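Local coordinates for protein trichothecene 3-O-acetyltransferase (Gibberella zeae, PDB 2RKV) that probably transfers an acetyl group from acetyl-CoA to the 3-hydroxyl of trichothecene mycotoxins such as T-2 and deoxynivalenol, as a BAHD-superfamily acyltransferase, at residues A[24-29]-A[96-101]; A[54-59]-A[186-191]; A[246-251]-A[329-334]; A[286-291]-A[367-372]; A[297-302]-A[345-350]. All coordinates share one frame; numbering follows the deposited sequence.

Contact 1: A[24-29]-A[96-101]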
# COMPACT_ATOMS: atom_id res chain seq x y z
N SER A 24 2.33 -6.56 8.22
CA SER A 24 2.50 -7.47 9.34
C SER A 24 1.24 -7.56 10.18
O SER A 24 0.59 -6.54 10.45
CB SER A 24 3.68 -7.05 10.24
OG SER A 24 4.89 -7.02 9.50
N LEU A 25 0.92 -8.79 10.60
CA LEU A 25 -0.19 -9.07 11.48
C LEU A 25 0.38 -9.66 12.77
O LEU A 25 1.15 -10.62 12.74
CB LEU A 25 -1.16 -10.07 10.81
CG LEU A 25 -2.08 -9.55 9.68
CD1 LEU A 25 -1.32 -8.99 8.49
CD2 LEU A 25 -3.06 -10.64 9.21
N LEU A 26 0.01 -9.06 13.90
CA LEU A 26 0.46 -9.50 15.22
C LEU A 26 -0.66 -10.26 15.92
O LEU A 26 -1.79 -9.78 15.99
CB LEU A 26 0.88 -8.29 16.07
CG LEU A 26 1.19 -8.55 17.55
CD1 LEU A 26 2.52 -9.32 17.69
CD2 LEU A 26 1.24 -7.24 18.33
N TYR A 27 -0.33 -11.43 16.46
CA TYR A 27 -1.25 -12.23 17.25
C TYR A 27 -0.60 -12.55 18.58
O TYR A 27 0.60 -12.87 18.60
CB TYR A 27 -1.53 -13.56 16.58
CG TYR A 27 -2.17 -13.48 15.22
CD1 TYR A 27 -3.55 -13.60 15.08
CD2 TYR A 27 -1.39 -13.33 14.07
CE1 TYR A 27 -4.14 -13.54 13.83
CE2 TYR A 27 -1.98 -13.27 12.82
CZ TYR A 27 -3.36 -13.38 12.70
OH TYR A 27 -3.96 -13.33 11.46
N PRO A 28 -1.37 -12.52 19.68
CA PRO A 28 -0.82 -13.06 20.92
C PRO A 28 -0.73 -14.58 20.84
O PRO A 28 -1.56 -15.22 20.17
CB PRO A 28 -1.85 -12.64 21.97
CG PRO A 28 -3.12 -12.58 21.23
CD PRO A 28 -2.76 -12.05 19.86
N VAL A 29 0.27 -15.15 21.52
CA VAL A 29 0.42 -16.59 21.63
C VAL A 29 0.60 -16.88 23.11
O VAL A 29 1.61 -16.47 23.71
CB VAL A 29 1.62 -17.11 20.81
CG1 VAL A 29 1.87 -18.59 21.09
CG2 VAL A 29 1.41 -16.86 19.31
N PRO A 96 11.19 -7.25 19.19
CA PRO A 96 10.06 -6.83 20.02
C PRO A 96 9.46 -7.98 20.82
O PRO A 96 9.71 -9.16 20.53
CB PRO A 96 9.04 -6.31 19.00
CG PRO A 96 9.35 -7.05 17.75
CD PRO A 96 10.86 -7.22 17.75
N THR A 97 8.67 -7.63 21.83
CA THR A 97 7.93 -8.58 22.65
C THR A 97 6.47 -8.15 22.64
O THR A 97 6.19 -6.98 22.35
CB THR A 97 8.41 -8.55 24.12
OG1 THR A 97 8.20 -7.24 24.66
CG2 THR A 97 9.90 -8.91 24.21
N ILE A 98 5.56 -9.05 22.98
CA ILE A 98 4.13 -8.70 23.01
C ILE A 98 3.88 -7.56 24.00
O ILE A 98 3.12 -6.62 23.70
CB ILE A 98 3.19 -9.93 23.29
CG1 ILE A 98 1.74 -9.60 22.92
CG2 ILE A 98 3.26 -10.40 24.73
CD1 ILE A 98 1.49 -9.43 21.47
N GLU A 99 4.53 -7.61 25.16
CA GLU A 99 4.34 -6.56 26.16
C GLU A 99 4.98 -5.23 25.77
O GLU A 99 4.40 -4.16 26.02
CB GLU A 99 4.78 -7.03 27.56
CG GLU A 99 3.87 -8.11 28.14
CD GLU A 99 2.38 -7.73 28.15
OE1 GLU A 99 2.04 -6.57 28.45
OE2 GLU A 99 1.54 -8.62 27.86
N GLY A 100 6.14 -5.28 25.12
CA GLY A 100 6.81 -4.09 24.58
C GLY A 100 5.94 -3.40 23.54
O GLY A 100 5.79 -2.17 23.54
N MET A 101 5.36 -4.21 22.65
CA MET A 101 4.42 -3.75 21.62
C MET A 101 3.22 -3.06 22.25
O MET A 101 2.84 -1.95 21.85
CB MET A 101 3.91 -4.95 20.81
CG MET A 101 4.86 -5.45 19.75
SD MET A 101 4.85 -4.43 18.27
CE MET A 101 5.89 -5.41 17.20
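Thr97 OG1, the N-cap of the helix that carries Ile98 onto Leu26, accepts a hydrogen bond from Gly100 N at 2.9 Å with an N-H...O angle of 150°. This capping bond opens helix 98-104, which packs against strand 20-28 of a five-stranded mixed β-sheet built largely from the N-terminal part of the chain. Together with a second link, Met101 N to Thr97 O at 2.9 Å, the cap defines the first turn, from which Ile98 and Met101 both point toward the strand. Across the interface the contact is wholly apolar. Leu26 has CG anti to its backbone nitrogen (chi1 172°), which sends its two methyls outward from the strand to meet Ile98. Ile98 likewise holds CG1 trans to its own nitrogen (chi1 -164°), and CD1 at the end of that branch does the touching. It rests against the forked tip of Leu26, 3.8 Å from Leu26 CD2 and 3.9 Å from Leu26 CD1, the two chains meeting at a slant. Ile149 of the adjacent strand 147-155 touches both Leu26 and Met101, while Tyr106 and Phe111 bring loop aromatics to the same cluster. Further toward the end of the strand, Pro28 meets Ile98 through its CA, the rest of the ring staying farther off: Pro28 CA lies 4.3 Å from Ile98 CD1.

Contact 2: A[54-59]-A[186-191]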
# COMPACT_ATOMS: atom_id res chain seq x y z
N PRO A 54 -1.86 -22.56 -8.71
CA PRO A 54 -0.41 -22.72 -8.85
C PRO A 54 0.40 -21.42 -9.00
O PRO A 54 1.52 -21.35 -8.48
CB PRO A 54 -0.27 -23.63 -10.07
CG PRO A 54 -1.53 -24.49 -9.99
CD PRO A 54 -2.59 -23.51 -9.57
N TRP A 55 -0.15 -20.40 -9.66
CA TRP A 55 0.65 -19.21 -9.94
C TRP A 55 1.09 -18.44 -8.69
O TRP A 55 2.06 -17.68 -8.75
CB TRP A 55 0.01 -18.28 -10.98
CG TRP A 55 -1.28 -17.63 -10.57
CD1 TRP A 55 -2.55 -17.96 -10.99
CD2 TRP A 55 -1.43 -16.50 -9.70
NE1 TRP A 55 -3.47 -17.10 -10.41
CE2 TRP A 55 -2.81 -16.21 -9.61
CE3 TRP A 55 -0.52 -15.71 -8.97
CZ2 TRP A 55 -3.32 -15.16 -8.82
CZ3 TRP A 55 -1.02 -14.66 -8.18
CH2 TRP A 55 -2.41 -14.40 -8.11
N VAL A 56 0.40 -18.64 -7.56
CA VAL A 56 0.79 -17.92 -6.33
C VAL A 56 2.22 -18.30 -5.87
O VAL A 56 2.87 -17.55 -5.16
CB VAL A 56 -0.23 -18.08 -5.15
CG1 VAL A 56 -1.62 -17.59 -5.58
CG2 VAL A 56 -0.28 -19.53 -4.64
N ALA A 57 2.68 -19.48 -6.29
CA ALA A 57 4.03 -19.96 -5.97
C ALA A 57 5.07 -19.53 -7.02
O ALA A 57 6.23 -19.94 -6.94
CB ALA A 57 4.03 -21.49 -5.80
N GLY A 58 4.65 -18.71 -7.98
CA GLY A 58 5.50 -18.32 -9.09
C GLY A 58 6.40 -17.14 -8.80
O GLY A 58 6.51 -16.70 -7.65
N GLN A 59 7.03 -16.63 -9.85
CA GLN A 59 7.92 -15.47 -9.76
C GLN A 59 7.58 -14.52 -10.90
O GLN A 59 7.04 -14.94 -11.93
CB GLN A 59 9.40 -15.91 -9.89
CG GLN A 59 9.72 -16.54 -11.25
CD GLN A 59 11.16 -16.96 -11.40
OE1 GLN A 59 12.08 -16.16 -11.22
NE2 GLN A 59 11.37 -18.23 -11.76
N THR A 186 -12.61 -17.77 -10.10
CA THR A 186 -12.70 -17.02 -11.35
C THR A 186 -11.85 -15.74 -11.28
O THR A 186 -11.04 -15.47 -12.17
CB THR A 186 -14.16 -16.69 -11.69
OG1 THR A 186 -14.83 -17.92 -12.01
CG2 THR A 186 -14.24 -15.74 -12.88
N ALA A 187 -12.04 -14.97 -10.20
CA ALA A 187 -11.30 -13.71 -10.01
C ALA A 187 -9.78 -13.93 -9.99
O ALA A 187 -9.03 -13.16 -10.58
CB ALA A 187 -11.77 -13.00 -8.74
N MET A 188 -9.36 -15.02 -9.34
CA MET A 188 -7.94 -15.38 -9.23
C MET A 188 -7.31 -15.78 -10.57
O MET A 188 -6.09 -15.91 -10.67
CB MET A 188 -7.77 -16.53 -8.23
CG MET A 188 -7.94 -16.12 -6.78
SD MET A 188 -6.64 -15.00 -6.20
CE MET A 188 -5.29 -16.11 -5.87
N ASN A 189 -8.14 -15.95 -11.60
CA ASN A 189 -7.67 -16.47 -12.87
C ASN A 189 -8.08 -15.63 -14.09
O ASN A 189 -7.85 -16.03 -15.24
CB ASN A 189 -8.09 -17.94 -13.02
CG ASN A 189 -7.33 -18.84 -12.06
OD1 ASN A 189 -7.90 -19.36 -11.08
ND2 ASN A 189 -6.03 -18.98 -12.29
N LEU A 190 -8.64 -14.45 -13.84
CA LEU A 190 -8.92 -13.52 -14.93
C LEU A 190 -7.63 -13.19 -15.68
O LEU A 190 -6.58 -12.99 -15.07
CB LEU A 190 -9.55 -12.23 -14.40
CG LEU A 190 -10.94 -12.34 -13.77
CD1 LEU A 190 -11.30 -11.01 -13.14
CD2 LEU A 190 -12.00 -12.76 -14.80
N ASP A 191 -7.72 -13.14 -17.00
CA ASP A 191 -6.59 -12.69 -17.80
C ASP A 191 -6.28 -11.23 -17.47
O ASP A 191 -7.19 -10.40 -17.39
CB ASP A 191 -6.89 -12.85 -19.29
CG ASP A 191 -5.63 -12.85 -20.14
OD1 ASP A 191 -4.59 -13.38 -19.69
OD2 ASP A 191 -5.69 -12.31 -21.26
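A 3-10 turn at residues 54-57, between helix 35-52 and strand 59-63, meets the type I β turn Ala187-Leu190 at the end region of helix 182-187, and the indole of Trp55 bridges the two. Trp55 NE1 donates to Met188 O at 2.9 Å. With an N-H...O angle of 141° the bond is bent, although the oxygen stays near the ring plane and is therefore met at the indole edge. Trp55 CG sits between its backbone nitrogen and carbonyl carbon (chi1 66°), a setting that swings the ring out of the 3-10 turn toward residue 188. Having accepted this bond through its carbonyl, Met188 also uses its side chain. The chain is bent at both chi2 and chi3, which brings CE obliquely up to the rim of the six-membered ring, 3.7 Å from Trp55 CZ2. Its sulfur makes an oblique Met-aromatic contact, SD lying 5.5 Å from the centroid of the six-membered Trp55 ring and 66° off the ring normal. Val56 CG1 lies over one face, offset toward the rim, on the side from which Met188 CE approaches. Around this core, Phe49 of helix 35-52 touches both Val56 and Met188, Pro306 packs on Trp55 and Met188, and Arg192 makes a cation-pi contact with the indole. The Met188 methyl beside the rim also has an aliphatic neighbour: Met188 CE is 4.0 Å from Val56 CG1.

Contact 3: A[246-251]-A[329-334]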
# COMPACT_ATOMS: atom_id res chain seq x y z
N ASP A 246 -17.09 15.38 10.41
CA ASP A 246 -18.07 16.43 10.75
C ASP A 246 -17.56 17.81 10.30
O ASP A 246 -18.29 18.57 9.62
CB ASP A 246 -18.36 16.39 12.26
CG ASP A 246 -19.31 17.51 12.72
OD1 ASP A 246 -20.42 17.64 12.17
OD2 ASP A 246 -18.94 18.24 13.67
N ALA A 247 -16.31 18.12 10.65
CA ALA A 247 -15.68 19.41 10.32
C ALA A 247 -15.61 19.67 8.81
O ALA A 247 -15.89 20.77 8.35
CB ALA A 247 -14.29 19.48 10.94
N ALA A 248 -15.26 18.63 8.05
CA ALA A 248 -15.24 18.67 6.59
C ALA A 248 -16.64 18.82 6.00
O ALA A 248 -16.86 19.64 5.11
CB ALA A 248 -14.57 17.43 6.04
N THR A 249 -17.59 18.03 6.50
CA THR A 249 -18.96 18.00 5.97
C THR A 249 -19.63 19.37 6.11
O THR A 249 -20.38 19.80 5.23
CB THR A 249 -19.77 16.88 6.66
OG1 THR A 249 -19.16 15.61 6.37
CG2 THR A 249 -21.23 16.86 6.21
N LYS A 250 -19.33 20.06 7.20
CA LYS A 250 -19.87 21.40 7.45
C LYS A 250 -19.32 22.47 6.52
O LYS A 250 -19.89 23.57 6.44
CB LYS A 250 -19.59 21.82 8.88
CG LYS A 250 -20.50 21.21 9.90
CD LYS A 250 -20.02 21.64 11.27
CE LYS A 250 -20.97 21.21 12.35
NZ LYS A 250 -20.30 21.32 13.68
N THR A 251 -18.23 22.17 5.82
CA THR A 251 -17.53 23.20 5.03
C THR A 251 -17.27 22.81 3.57
O THR A 251 -16.29 23.25 2.97
CB THR A 251 -16.21 23.63 5.72
OG1 THR A 251 -15.43 22.47 6.06
CG2 THR A 251 -16.49 24.44 7.00
N ALA A 329 -13.15 22.41 2.19
CA ALA A 329 -12.61 22.86 0.91
C ALA A 329 -11.54 21.87 0.42
O ALA A 329 -11.53 21.49 -0.74
CB ALA A 329 -12.02 24.27 1.02
N THR A 330 -10.67 21.43 1.34
CA THR A 330 -9.58 20.52 0.98
C THR A 330 -10.13 19.12 0.66
O THR A 330 -9.72 18.49 -0.33
CB THR A 330 -8.52 20.45 2.08
OG1 THR A 330 -8.12 21.78 2.44
CG2 THR A 330 -7.31 19.69 1.57
N ALA A 331 -11.08 18.66 1.47
CA ALA A 331 -11.69 17.34 1.25
C ALA A 331 -12.45 17.31 -0.07
O ALA A 331 -12.43 16.30 -0.79
CB ALA A 331 -12.60 16.96 2.41
N SER A 332 -13.10 18.43 -0.41
CA SER A 332 -13.78 18.57 -1.69
C SER A 332 -12.85 18.39 -2.89
O SER A 332 -13.24 17.77 -3.89
CB SER A 332 -14.51 19.92 -1.76
OG SER A 332 -15.59 19.95 -0.83
N ARG A 333 -11.62 18.91 -2.80
CA ARG A 333 -10.62 18.70 -3.85
C ARG A 333 -10.43 17.21 -4.11
O ARG A 333 -10.38 16.78 -5.25
CB ARG A 333 -9.26 19.29 -3.47
CG ARG A 333 -9.24 20.80 -3.31
CD ARG A 333 -7.91 21.26 -2.75
NE ARG A 333 -7.92 22.71 -2.48
CZ ARG A 333 -7.60 23.64 -3.38
NH1 ARG A 333 -7.25 23.31 -4.62
NH2 ARG A 333 -7.64 24.92 -3.03
N LEU A 334 -10.30 16.45 -3.03
CA LEU A 334 -10.03 15.02 -3.15
C LEU A 334 -11.22 14.28 -3.76
O LEU A 334 -11.07 13.55 -4.73
CB LEU A 334 -9.62 14.42 -1.81
CG LEU A 334 -8.40 15.09 -1.14
CD1 LEU A 334 -8.06 14.41 0.17
CD2 LEU A 334 -7.19 15.13 -2.07
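A chi1 of 51° places Thr251 OG1 between its backbone nitrogen and carbonyl carbon, turning the hydroxyl back over the preceding turn of its own chain. There it is held from two directions. Thr251 OG1 donates to Ala247 O at 2.9 Å, approaching a lone pair in the carbonyl plane with a C=O...O angle of 142°, and it is also hydrogen-bonded to Gly328 N, one residue ahead of the facing segment. The hydroxyl thus links helix 238-249, through Ala247 O, to Gly328 in helix 327-335. The main-chain carbonyl of the same threonine lies near the facing helix as well: Thr251 O and Ala329 N come within 3.3 Å, but the angle is poor and the pair is not a hydrogen bond; Ala329 N is instead hydrogen-bonded to Ser326 OG.

Helix 238-249 here packs against helix 327-335 through small residues. Ala248 CB meets Ala331 CB at 4.2 Å, two methyls with no longer branch between them, which lets the backbones come close: the CA atoms of Ala248 and Ala331 are 6.5 Å apart, and those of Thr251 and Ala329 6.4 Å. Val259 from a loop packs on both alanines. The side chain of Ala331 lies about 10 Å from the bound coenzyme A, and Lys245, immediately before the 246-251 segment, belongs to that cofactor's pocket. One residue on from Ala331, Ser332 OG is hydrogen-bonded both to Gly328 O within its own helix and to Asp253 N, two residues beyond Thr251.

Contact 4: A[286-291]-A[367-372]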
# COMPACT_ATOMS: atom_id res chain seq x y z
N PRO A 286 4.07 25.64 -4.85
CA PRO A 286 3.10 24.63 -5.30
C PRO A 286 3.13 23.40 -4.40
O PRO A 286 4.18 23.07 -3.83
CB PRO A 286 3.59 24.28 -6.71
CG PRO A 286 4.42 25.48 -7.14
CD PRO A 286 5.08 25.94 -5.89
N THR A 287 1.97 22.76 -4.27
CA THR A 287 1.87 21.49 -3.55
C THR A 287 0.94 20.56 -4.31
O THR A 287 -0.15 20.97 -4.74
CB THR A 287 1.43 21.65 -2.07
OG1 THR A 287 1.32 20.36 -1.45
CG2 THR A 287 0.10 22.38 -1.92
N GLU A 288 1.37 19.32 -4.47
CA GLU A 288 0.56 18.31 -5.14
C GLU A 288 0.26 17.15 -4.20
O GLU A 288 1.16 16.60 -3.59
CB GLU A 288 1.25 17.79 -6.40
CG GLU A 288 0.37 16.88 -7.25
CD GLU A 288 1.08 16.38 -8.48
OE1 GLU A 288 2.18 15.80 -8.34
OE2 GLU A 288 0.54 16.54 -9.60
N PHE A 289 -1.03 16.83 -4.06
CA PHE A 289 -1.44 15.62 -3.34
C PHE A 289 -1.63 14.52 -4.38
O PHE A 289 -2.36 14.71 -5.36
CB PHE A 289 -2.77 15.86 -2.60
CG PHE A 289 -3.10 14.83 -1.55
CD1 PHE A 289 -2.85 15.09 -0.21
CD2 PHE A 289 -3.67 13.59 -1.89
CE1 PHE A 289 -3.18 14.16 0.79
CE2 PHE A 289 -3.98 12.64 -0.90
CZ PHE A 289 -3.74 12.93 0.44
N CYS A 290 -0.97 13.38 -4.17
CA CYS A 290 -1.11 12.22 -5.05
C CYS A 290 -1.79 11.14 -4.22
O CYS A 290 -1.21 10.68 -3.22
CB CYS A 290 0.26 11.72 -5.52
SG CYS A 290 1.30 12.99 -6.33
N ARG A 291 -2.99 10.74 -4.61
CA ARG A 291 -3.79 9.78 -3.82
C ARG A 291 -3.98 8.46 -4.57
O ARG A 291 -4.49 8.46 -5.68
CB ARG A 291 -5.16 10.38 -3.48
CG ARG A 291 -5.93 9.61 -2.43
CD ARG A 291 -7.40 10.04 -2.42
NE ARG A 291 -8.10 9.67 -1.19
CZ ARG A 291 -9.35 10.05 -0.92
NH1 ARG A 291 -10.01 10.80 -1.80
NH2 ARG A 291 -9.94 9.69 0.22
N ALA A 367 5.45 11.17 -11.18
CA ALA A 367 6.35 11.80 -12.15
C ALA A 367 6.69 13.27 -11.89
O ALA A 367 7.80 13.72 -12.21
CB ALA A 367 5.81 11.63 -13.56
N ASP A 368 5.74 14.02 -11.34
CA ASP A 368 5.99 15.43 -11.04
C ASP A 368 5.78 15.81 -9.56
O ASP A 368 5.61 16.99 -9.23
CB ASP A 368 5.21 16.35 -11.99
CG ASP A 368 3.70 16.29 -11.81
OD1 ASP A 368 3.19 15.62 -10.88
OD2 ASP A 368 3.00 16.94 -12.62
N ALA A 369 5.81 14.81 -8.68
CA ALA A 369 5.68 15.08 -7.25
C ALA A 369 7.02 15.53 -6.68
O ALA A 369 8.03 14.83 -6.81
CB ALA A 369 5.17 13.84 -6.51
N ASP A 370 7.03 16.70 -6.07
CA ASP A 370 8.20 17.21 -5.36
C ASP A 370 8.15 16.75 -3.91
O ASP A 370 7.23 17.12 -3.18
CB ASP A 370 8.20 18.74 -5.42
CG ASP A 370 9.50 19.36 -4.92
OD1 ASP A 370 9.97 19.00 -3.81
OD2 ASP A 370 10.04 20.22 -5.64
N PRO A 371 9.13 15.93 -3.48
CA PRO A 371 9.10 15.39 -2.11
C PRO A 371 9.06 16.45 -1.00
O PRO A 371 8.57 16.18 0.09
CB PRO A 371 10.38 14.56 -2.02
CG PRO A 371 11.25 15.00 -3.17
CD PRO A 371 10.30 15.45 -4.24
N SER A 372 9.57 17.65 -1.29
CA SER A 372 9.57 18.72 -0.30
C SER A 372 8.16 19.24 0.00
O SER A 372 7.87 19.61 1.14
CB SER A 372 10.46 19.87 -0.77
OG SER A 372 10.33 20.99 0.09
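The carboxylates of Glu288 and Asp368 meet with their planes 48° apart, Asp368 OD1 pointing at the oxygen pair of Glu288. They join strand 286-294 of the large mixed β-sheet to the irregular loop leading into its parallel neighbour, strand 375-379. Asp368 OD1 lies 2.7 Å from Glu288 OE1, a closeness consistent with a shared proton. Glu288 OE2 is 3.1 Å from Asp368 OD1, but these are two acceptors and not a hydrogen bond. Glu288 OE2 is also hydrogen-bonded to Asn316 ND2, and Asp368 OD2, the oxygen farther from Glu288, to His210 ND1. Glu288 reaches across because CG is trans to its backbone nitrogen (chi1 -172°) and the chain stays extended beyond it, bringing OE1 to 3.7 Å from Ala369 CA. Two residues along the strand, Cys290 points to the same side, about 7 Å by its side chain from the bound T-2 toxin. From the other side of the strand, Arg291 reaches coenzyme A. Within the loop, Asp370 OD1 accepts from Ser372 N at 2.9 Å through its anti lone pair, forming an Asx turn. The apolar part of the interface is Cys290 SG against Ala369 CB, 4.0 Å apart.

Contact 5: A[297-302]-A[345-350]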
# COMPACT_ATOMS: atom_id res chain seq x y z
N PRO A 297 -13.38 -0.86 -9.10
CA PRO A 297 -14.79 -0.46 -9.25
C PRO A 297 -15.09 0.29 -10.56
O PRO A 297 -16.04 -0.06 -11.26
CB PRO A 297 -15.03 0.44 -8.03
CG PRO A 297 -14.01 -0.03 -7.02
CD PRO A 297 -12.80 -0.33 -7.85
N ALA A 298 -14.25 1.26 -10.92
CA ALA A 298 -14.43 2.00 -12.17
C ALA A 298 -14.35 1.09 -13.40
O ALA A 298 -15.00 1.34 -14.41
CB ALA A 298 -13.42 3.15 -12.28
N MET A 299 -13.54 0.03 -13.29
CA MET A 299 -13.33 -0.89 -14.41
C MET A 299 -14.35 -2.04 -14.43
O MET A 299 -14.35 -2.85 -15.36
CB MET A 299 -11.90 -1.43 -14.36
CG MET A 299 -11.26 -1.68 -15.73
SD MET A 299 -11.10 -0.22 -16.80
CE MET A 299 -10.57 1.05 -15.68
N GLY A 300 -15.19 -2.11 -13.40
CA GLY A 300 -16.17 -3.19 -13.26
C GLY A 300 -15.54 -4.53 -12.92
O GLY A 300 -16.06 -5.59 -13.29
N VAL A 301 -14.41 -4.48 -12.21
CA VAL A 301 -13.66 -5.69 -11.86
C VAL A 301 -13.92 -6.08 -10.40
O VAL A 301 -14.07 -5.22 -9.54
CB VAL A 301 -12.14 -5.48 -12.13
CG1 VAL A 301 -11.30 -6.65 -11.61
CG2 VAL A 301 -11.88 -5.28 -13.63
N SER A 302 -13.98 -7.39 -10.15
CA SER A 302 -14.22 -7.93 -8.82
C SER A 302 -13.19 -7.44 -7.80
O SER A 302 -12.01 -7.33 -8.11
CB SER A 302 -14.16 -9.46 -8.88
OG SER A 302 -14.12 -10.03 -7.59
N GLN A 345 -11.65 6.47 -17.59
CA GLN A 345 -11.00 7.08 -18.76
C GLN A 345 -9.50 7.29 -18.52
O GLN A 345 -8.67 6.96 -19.37
CB GLN A 345 -11.70 8.39 -19.16
CG GLN A 345 -11.05 9.17 -20.31
CD GLN A 345 -11.10 8.47 -21.67
OE1 GLN A 345 -10.27 8.72 -22.54
NE2 GLN A 345 -12.09 7.60 -21.86
N ARG A 346 -9.17 7.81 -17.34
CA ARG A 346 -7.78 8.10 -17.01
C ARG A 346 -6.96 6.82 -16.96
O ARG A 346 -5.87 6.76 -17.53
CB ARG A 346 -7.70 8.86 -15.68
CG ARG A 346 -8.25 10.30 -15.78
CD ARG A 346 -8.14 11.07 -14.47
NE ARG A 346 -6.76 11.14 -14.02
CZ ARG A 346 -6.29 10.52 -12.94
NH1 ARG A 346 -7.11 9.82 -12.15
NH2 ARG A 346 -5.00 10.62 -12.63
N THR A 347 -7.51 5.80 -16.31
CA THR A 347 -6.81 4.53 -16.15
C THR A 347 -6.62 3.84 -17.50
O THR A 347 -5.56 3.27 -17.77
CB THR A 347 -7.56 3.63 -15.13
OG1 THR A 347 -7.64 4.32 -13.88
CG2 THR A 347 -6.83 2.30 -14.92
N ARG A 348 -7.65 3.91 -18.35
CA ARG A 348 -7.53 3.38 -19.71
C ARG A 348 -6.45 4.11 -20.50
O ARG A 348 -5.71 3.50 -21.28
CB ARG A 348 -8.87 3.43 -20.45
CG ARG A 348 -9.90 2.45 -19.92
CD ARG A 348 -11.21 2.59 -20.67
NE ARG A 348 -11.08 2.12 -22.05
CZ ARG A 348 -11.90 2.45 -23.05
NH1 ARG A 348 -12.93 3.27 -22.84
NH2 ARG A 348 -11.69 1.96 -24.27
N GLY A 349 -6.35 5.43 -20.29
CA GLY A 349 -5.32 6.24 -20.94
C GLY A 349 -3.92 5.85 -20.52
O GLY A 349 -3.04 5.64 -21.38
N LEU A 350 -3.70 5.74 -19.21
CA LEU A 350 -2.40 5.31 -18.69
C LEU A 350 -2.02 3.92 -19.22
O LEU A 350 -0.90 3.73 -19.72
CB LEU A 350 -2.39 5.33 -17.16
CG LEU A 350 -1.10 4.83 -16.50
CD1 LEU A 350 0.13 5.64 -16.94
CD2 LEU A 350 -1.23 4.83 -15.00
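Met299 CE settles on the aliphatic side of Thr347, 4.0 Å from both Thr347 CB and Thr347 CG2. Its sulfur lies along the next residue, Met299 SD coming to 4.3 Å from Arg348 CG, so one flexible chain touches two successive helix positions. The contact is purely van der Waals. Met299 gets there by bending at chi2 and chi3 from a chi1 of -146°, well off any staggered minimum. On the facing residue, Thr347 holds CG2 trans to its backbone nitrogen, turning the methyl to Met299 and leaving OG1 to other partners: Met343 O one turn earlier and Asn311 ND2. Asn311 lines the T-2 pocket, which is consistent with a second-shell place for Thr347, its side chain about 10 Å from the toxin. Arg348 is fixed at its polar end by hydrogen bonds from NE to Pro197 O and from NH2 to Tyr198 O. Behind Met299, Gly300 takes a positive phi of 70° and ends the short, weakly bonded helix in a Schellman motif, with Gly300 N bonded to Pro297 O at 3.1 Å. This helix 296-299, which directly follows strand 286-294, packs beside the long helix 340-356, whose Arg346 and Leu350 touch strand 310-318 at the edge of the large sheet.

How the contacts relate
Contact 1 lies on the opposite side of the chain's centre from contacts 4 and 5, and contact 2 opposite contacts 3 and 4. Contact 1 belongs to the five-stranded sheet, whereas contact 4, which holds Arg291 of the coenzyme A pocket, lies on the seven-stranded one; their centres are about 35 Å apart. Along the chain, contacts 1 and 2 interleave, both close before contact 3 opens, contacts 3 and 4 alternate, and contact 5 is nested within contact 4. Contacts 3 and 4, with centres about 20 Å apart, touch where Leu334 CD2 meets Phe289 CD2 at 3.8 Å. Contacts 2 and 5, centres also about 20 Å apart, touch where Ala187 CB packs on Ser302 OG at 4.0 Å.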